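Local coordinates for coenzyme PQQ synthesis protein B (PDB 4Z7R) that probably takes part in pyrroloquinoline quinone biosynthesis, perhaps in moving the cofactor or its precursor to the periplasm, at residues A43-P46 with R50-L53; L52-S57 with L190-G195; I241-N244 with G248-A251. All blocks are in the same frame, centred on the assembly; numbering follows the deposited sequence.

From the N terminus, contact 1 comes first: a beta hairpin, with three residues between its segments, pairing strand 41-45 with strand 51-54. Contact 2 begins on the strand where contact 1 ends, sharing L52 and L53. It closes a long loop of 132 residues and links one mixed sheet, through strand 51-54, to the other, through strand 188-193. V44 CG2 touches both L54 and L190, joining the two packings directly. Contact 3 follows in series, neither enclosed by the others nor crossing them. It is another short closure, binding the loop after helix 235-238 to the start of helix 249-252, about 20 Å from contact 2 centre to centre.

Contact 1. Residues A43-P46 with R50-L53; sequences AVSP and RWLL
V44 and L52 form the hydrogen-bonded pair of an antiparallel hairpin: V44 N donates to L52 O at 3.0 Å, and L52 N returns a nearly linear bond (176°) to V44 O at 2.8 Å. A43 and L53 are the adjoining non-hydrogen-bonded pair. The polar side-chain contact lies nearer the turn, where S45 OG gives its proton to R50 O at 2.7 Å, from above the carbonyl plane. The same oxygen accepts the backbone N-H of D47, closing an ST turn, and that of G48; the D47 carboxylate forms a salt bridge with R50 NE. Aromatic packing belongs to W51. With its CG anti to the carbonyl carbon (chi1 -63°), the indole leans over the partner strand, and S45 CB rests on one face in a CH-pi contact, 3.4 Å from the centroid of the six-membered ring. A43 O meets the rim, 3.6 Å from W51 CZ3, whereas A43 CB, 3.8 Å from W51 CE3, lies off the plane on the side opposite S45 CB. In the sheet, strand 41-45 lies between strands 2-5 and 51-54, and strand 81-85 flanks the latter. W51 reaches H2 and V4, while V44 and L52, on the other face, pack on L149 of strand 149-159.

Contact 2. Residues L52-S57 with L190-G195; sequences LLLNAS and LAYIPG
L54 is the first residue of 52-57 to meet the opposite segment, its side chain running past that of Y192 in the reverse direction. L54 CB lies 3.8 Å from Y192 CE2, and the branch CD2 comes to 3.5 Å from Y192 CD2, an oblique approach to the ring. The phenol can span the gap, about 9.0 Å between L54 CA and Y192 CA, because Y192 CG is anti to the backbone N (chi1 174°). N55 comes next, just beyond the end of the strand. Its ND2 donates to Y192 OH at 3.2 Å, close to its own amide plane but bent at the hydrogen (145°), and the amide is turned 50° from the ring. N55 OD1 takes the backbone N-H of T87, which fixes the flip of the amide and presents ND2 to the tyrosine. P194 closes the far side: its CD stands over the centre of the Y192 ring, and its CG is 4.0 Å from N55 ND2. Such packing between two facing sheets is characteristic of the metallo-beta-lactamase fold. T87 opens the superfamily's metal-binding loop, leading to the zinc ligand D92; the P194 side chain is about 7 Å from a bound zinc ion.

Contact 3. Residues I241-N244 with G248-A251; sequences IQMN and GSIA
I250 packs against M243, and its side chain lies along the carbonyl of M243. CB sits 3.5 Å from M243 O. CG1, anti to the carbonyl carbon (chi1 -61°), stays over the same oxygen at 3.4 Å. The chain then runs on extended, and CD1 reaches M243 CB at 4.0 Å; the tip also passes beside the amide of N244, whose OD1 takes a bond from R286. The other branch, CG2, turns away from the loop.

Behind this packing is the capping of a helix start. G248 is the N-cap residue, and the first-turn N-H groups, which have no earlier helical carbonyl to use, are met by the loop. S249 N donates to Q242 O at 2.9 Å and I250 N to M243 O at 3.2 Å. A251 N is reached through a water that also donates to M243 O, so that carbonyl accepts two bonds. A second water joins I241 O to S249 OG. G248 is held close, its CA 3.3 Å from Q242 O and 3.2 Å from N244 O. The bend of Q242 at chi2 (-71°) folds the amide back toward the backbone and brings NE2 to 3.0 Å from N244 O, nearly in line with that carbonyl, a bond within the loop that spans the two residues.

Underneath lies the second sheet: I241 and S249 rest on F215 of strand 212-216, and M243, S249 and I250 on F263 of strand 260-264, seating the start of helix 249-252 against two neighbouring parallel strands.

Contact 1. Residues A43-P46 with R50-L53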
# COMPACT_ATOMS: atom_id res chain seq x y z
N ALA A 43 6.50 -12.84 7.31
CA ALA A 43 7.62 -12.47 8.17
C ALA A 43 8.07 -13.70 8.95
O ALA A 43 7.25 -14.49 9.40
CB ALA A 43 7.24 -11.34 9.10
N VAL A 44 9.38 -13.85 9.10
CA VAL A 44 9.94 -15.01 9.78
C VAL A 44 10.97 -14.56 10.80
O VAL A 44 11.73 -13.62 10.55
CB VAL A 44 10.58 -16.01 8.78
CG1 VAL A 44 11.18 -17.20 9.51
CG2 VAL A 44 9.55 -16.48 7.76
N SER A 45 11.00 -15.22 11.96
CA SER A 45 11.96 -14.89 13.01
C SER A 45 12.49 -16.15 13.69
O SER A 45 11.74 -17.10 13.92
CB SER A 45 11.31 -13.98 14.06
OG SER A 45 12.19 -13.75 15.14
N PRO A 46 13.79 -16.15 14.03
CA PRO A 46 14.35 -17.27 14.79
C PRO A 46 14.06 -17.17 16.28
O PRO A 46 14.16 -18.17 16.99
CB PRO A 46 15.85 -17.15 14.51
CG PRO A 46 16.07 -15.68 14.35
CD PRO A 46 14.81 -15.15 13.67
N ARG A 50 13.32 -10.46 16.44
CA ARG A 50 14.03 -9.93 15.28
C ARG A 50 13.52 -10.63 14.03
O ARG A 50 13.60 -11.85 13.92
CB ARG A 50 15.53 -10.12 15.44
CG ARG A 50 16.13 -9.33 16.59
CD ARG A 50 17.57 -9.73 16.85
NE ARG A 50 17.67 -11.11 17.31
CZ ARG A 50 18.81 -11.71 17.65
NH1 ARG A 50 19.96 -11.05 17.57
NH2 ARG A 50 18.80 -12.97 18.06
N TRP A 51 12.99 -9.85 13.09
CA TRP A 51 12.26 -10.43 11.97
C TRP A 51 12.84 -10.13 10.60
O TRP A 51 13.40 -9.06 10.36
CB TRP A 51 10.80 -9.96 12.00
CG TRP A 51 10.06 -10.41 13.21
CD1 TRP A 51 10.10 -9.85 14.45
CD2 TRP A 51 9.16 -11.52 13.30
NE1 TRP A 51 9.28 -10.54 15.31
CE2 TRP A 51 8.69 -11.57 14.63
CE3 TRP A 51 8.70 -12.47 12.39
CZ2 TRP A 51 7.79 -12.54 15.07
CZ3 TRP A 51 7.81 -13.43 12.83
CH2 TRP A 51 7.36 -13.46 14.15
N LEU A 52 12.71 -11.11 9.71
CA LEU A 52 12.99 -10.92 8.29
C LEU A 52 11.67 -10.80 7.55
O LEU A 52 10.80 -11.67 7.67
CB LEU A 52 13.80 -12.09 7.73
CG LEU A 52 13.86 -12.17 6.20
CD1 LEU A 52 14.76 -11.07 5.63
CD2 LEU A 52 14.33 -13.55 5.74
N LEU A 53 11.52 -9.73 6.78
CA LEU A 53 10.35 -9.56 5.93
C LEU A 53 10.60 -10.15 4.56
O LEU A 53 11.56 -9.79 3.88
CB LEU A 53 9.98 -8.08 5.81
CG LEU A 53 8.62 -7.77 5.21
CD1 LEU A 53 7.52 -8.03 6.21
CD2 LEU A 53 8.57 -6.32 4.73

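Contact 2. Residues L52-S57 with L190-G195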
# COMPACT_ATOMS: atom_id res chain seq x y z
N LEU A 52 12.71 -11.11 9.71
CA LEU A 52 12.99 -10.92 8.29
C LEU A 52 11.67 -10.80 7.55
O LEU A 52 10.80 -11.67 7.67
CB LEU A 52 13.80 -12.09 7.73
CG LEU A 52 13.86 -12.17 6.20
CD1 LEU A 52 14.76 -11.07 5.63
CD2 LEU A 52 14.33 -13.55 5.74
N LEU A 53 11.52 -9.73 6.78
CA LEU A 53 10.35 -9.56 5.93
C LEU A 53 10.60 -10.15 4.56
O LEU A 53 11.56 -9.79 3.88
CB LEU A 53 9.98 -8.08 5.81
CG LEU A 53 8.62 -7.77 5.21
CD1 LEU A 53 7.52 -8.03 6.21
CD2 LEU A 53 8.57 -6.32 4.73
N LEU A 54 9.73 -11.07 4.14
CA LEU A 54 9.83 -11.62 2.80
C LEU A 54 8.80 -10.95 1.90
O LEU A 54 7.59 -11.16 2.05
CB LEU A 54 9.65 -13.14 2.82
CG LEU A 54 10.90 -13.86 3.35
CD1 LEU A 54 10.76 -14.21 4.82
CD2 LEU A 54 11.24 -15.09 2.52
N ASN A 55 9.30 -10.12 0.98
CA ASN A 55 8.52 -9.28 0.08
C ASN A 55 7.85 -8.13 0.83
O ASN A 55 7.53 -8.23 2.02
CB ASN A 55 7.52 -10.12 -0.72
CG ASN A 55 8.20 -11.09 -1.67
OD1 ASN A 55 9.14 -10.72 -2.38
ND2 ASN A 55 7.73 -12.33 -1.70
N ALA A 56 7.61 -7.04 0.11
CA ALA A 56 7.06 -5.82 0.70
C ALA A 56 5.87 -5.35 -0.13
O ALA A 56 6.04 -4.70 -1.17
CB ALA A 56 8.10 -4.73 0.82
N SER A 57 4.67 -5.69 0.32
CA SER A 57 3.45 -5.51 -0.47
C SER A 57 2.88 -4.09 -0.35
O SER A 57 3.23 -3.36 0.58
CB SER A 57 2.40 -6.54 -0.03
OG SER A 57 1.48 -5.97 0.89
N LEU A 190 11.79 -24.21 6.39
CA LEU A 190 10.62 -23.66 5.70
C LEU A 190 10.93 -23.33 4.25
O LEU A 190 11.91 -22.65 3.95
CB LEU A 190 10.13 -22.39 6.42
CG LEU A 190 9.11 -21.53 5.67
CD1 LEU A 190 7.79 -22.24 5.49
CD2 LEU A 190 8.91 -20.19 6.38
N ALA A 191 10.08 -23.82 3.35
CA ALA A 191 10.19 -23.46 1.95
C ALA A 191 9.09 -22.47 1.59
O ALA A 191 7.90 -22.74 1.76
CB ALA A 191 10.10 -24.70 1.06
N TYR A 192 9.51 -21.30 1.11
CA TYR A 192 8.59 -20.24 0.71
C TYR A 192 8.77 -19.90 -0.76
O TYR A 192 9.79 -19.34 -1.16
CB TYR A 192 8.82 -19.00 1.58
CG TYR A 192 8.03 -17.77 1.17
CD1 TYR A 192 6.65 -17.71 1.31
CD2 TYR A 192 8.69 -16.65 0.67
CE1 TYR A 192 5.94 -16.57 0.94
CE2 TYR A 192 8.00 -15.51 0.31
CZ TYR A 192 6.63 -15.48 0.44
OH TYR A 192 5.95 -14.34 0.07
N ILE A 193 7.78 -20.28 -1.56
CA ILE A 193 7.83 -20.10 -3.01
C ILE A 193 6.48 -19.55 -3.49
O ILE A 193 5.65 -20.29 -4.01
CB ILE A 193 8.15 -21.42 -3.74
CG1 ILE A 193 9.33 -22.14 -3.08
CG2 ILE A 193 8.43 -21.18 -5.22
CD1 ILE A 193 9.48 -23.58 -3.50
N PRO A 194 6.26 -18.24 -3.29
CA PRO A 194 4.96 -17.63 -3.60
C PRO A 194 4.64 -17.56 -5.09
O PRO A 194 3.47 -17.45 -5.45
CB PRO A 194 5.10 -16.21 -3.03
CG PRO A 194 6.57 -15.94 -3.06
CD PRO A 194 7.22 -17.25 -2.77
N GLY A 195 5.65 -17.64 -5.95
CA GLY A 195 5.44 -17.61 -7.38
C GLY A 195 6.21 -18.71 -8.09
O GLY A 195 7.42 -18.82 -7.95

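Contact 3. Residues I241-N244 with G248-A251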
# COMPACT_ATOMS: atom_id res chain seq x y z
N ILE A 241 1.61 -22.18 -12.00
CA ILE A 241 1.10 -23.53 -12.12
C ILE A 241 -0.20 -23.63 -11.32
O ILE A 241 -0.27 -23.19 -10.17
CB ILE A 241 2.12 -24.59 -11.65
CG1 ILE A 241 1.57 -26.00 -11.85
CG2 ILE A 241 2.53 -24.36 -10.20
CD1 ILE A 241 2.53 -27.10 -11.43
N GLN A 242 -1.25 -24.17 -11.94
CA GLN A 242 -2.54 -24.30 -11.27
C GLN A 242 -2.51 -25.41 -10.22
O GLN A 242 -1.67 -26.31 -10.28
CB GLN A 242 -3.65 -24.56 -12.29
CG GLN A 242 -3.76 -26.00 -12.76
CD GLN A 242 -2.61 -26.41 -13.66
OE1 GLN A 242 -1.90 -25.56 -14.20
NE2 GLN A 242 -2.43 -27.71 -13.83
N MET A 243 -3.44 -25.34 -9.27
CA MET A 243 -3.53 -26.34 -8.20
C MET A 243 -3.94 -27.72 -8.70
O MET A 243 -3.34 -28.73 -8.34
CB MET A 243 -4.53 -25.89 -7.13
CG MET A 243 -4.18 -24.61 -6.40
SD MET A 243 -5.52 -24.10 -5.30
CE MET A 243 -4.70 -22.88 -4.29
N ASN A 244 -4.97 -27.76 -9.54
CA ASN A 244 -5.62 -29.01 -9.92
C ASN A 244 -5.01 -29.71 -11.13
O ASN A 244 -4.18 -29.15 -11.84
CB ASN A 244 -7.11 -28.77 -10.19
CG ASN A 244 -7.94 -28.79 -8.93
OD1 ASN A 244 -7.46 -29.16 -7.86
ND2 ASN A 244 -9.21 -28.41 -9.05
N GLY A 248 -0.98 -30.55 -12.14
CA GLY A 248 -1.06 -29.41 -11.24
C GLY A 248 -0.10 -29.52 -10.06
O GLY A 248 0.58 -30.52 -9.90
N SER A 249 -0.06 -28.47 -9.24
CA SER A 249 0.87 -28.40 -8.12
C SER A 249 0.56 -29.43 -7.03
O SER A 249 1.48 -30.04 -6.47
CB SER A 249 0.87 -26.99 -7.52
OG SER A 249 -0.42 -26.64 -7.06
N ILE A 250 -0.72 -29.63 -6.73
CA ILE A 250 -1.11 -30.59 -5.69
C ILE A 250 -0.64 -32.00 -6.05
O ILE A 250 -0.03 -32.69 -5.23
CB ILE A 250 -2.63 -30.59 -5.47
CG1 ILE A 250 -3.10 -29.21 -5.01
CG2 ILE A 250 -3.01 -31.66 -4.46
CD1 ILE A 250 -4.60 -29.10 -4.82
N ALA A 251 -0.91 -32.41 -7.29
CA ALA A 251 -0.48 -33.72 -7.76
C ALA A 251 1.05 -33.80 -7.86
O ALA A 251 1.64 -34.81 -7.50
CB ALA A 251 -1.11 -34.04 -9.10
O HOH W 1 -0.68 -24.01 -7.40
O HOH W 2 -3.18 -31.46 -8.79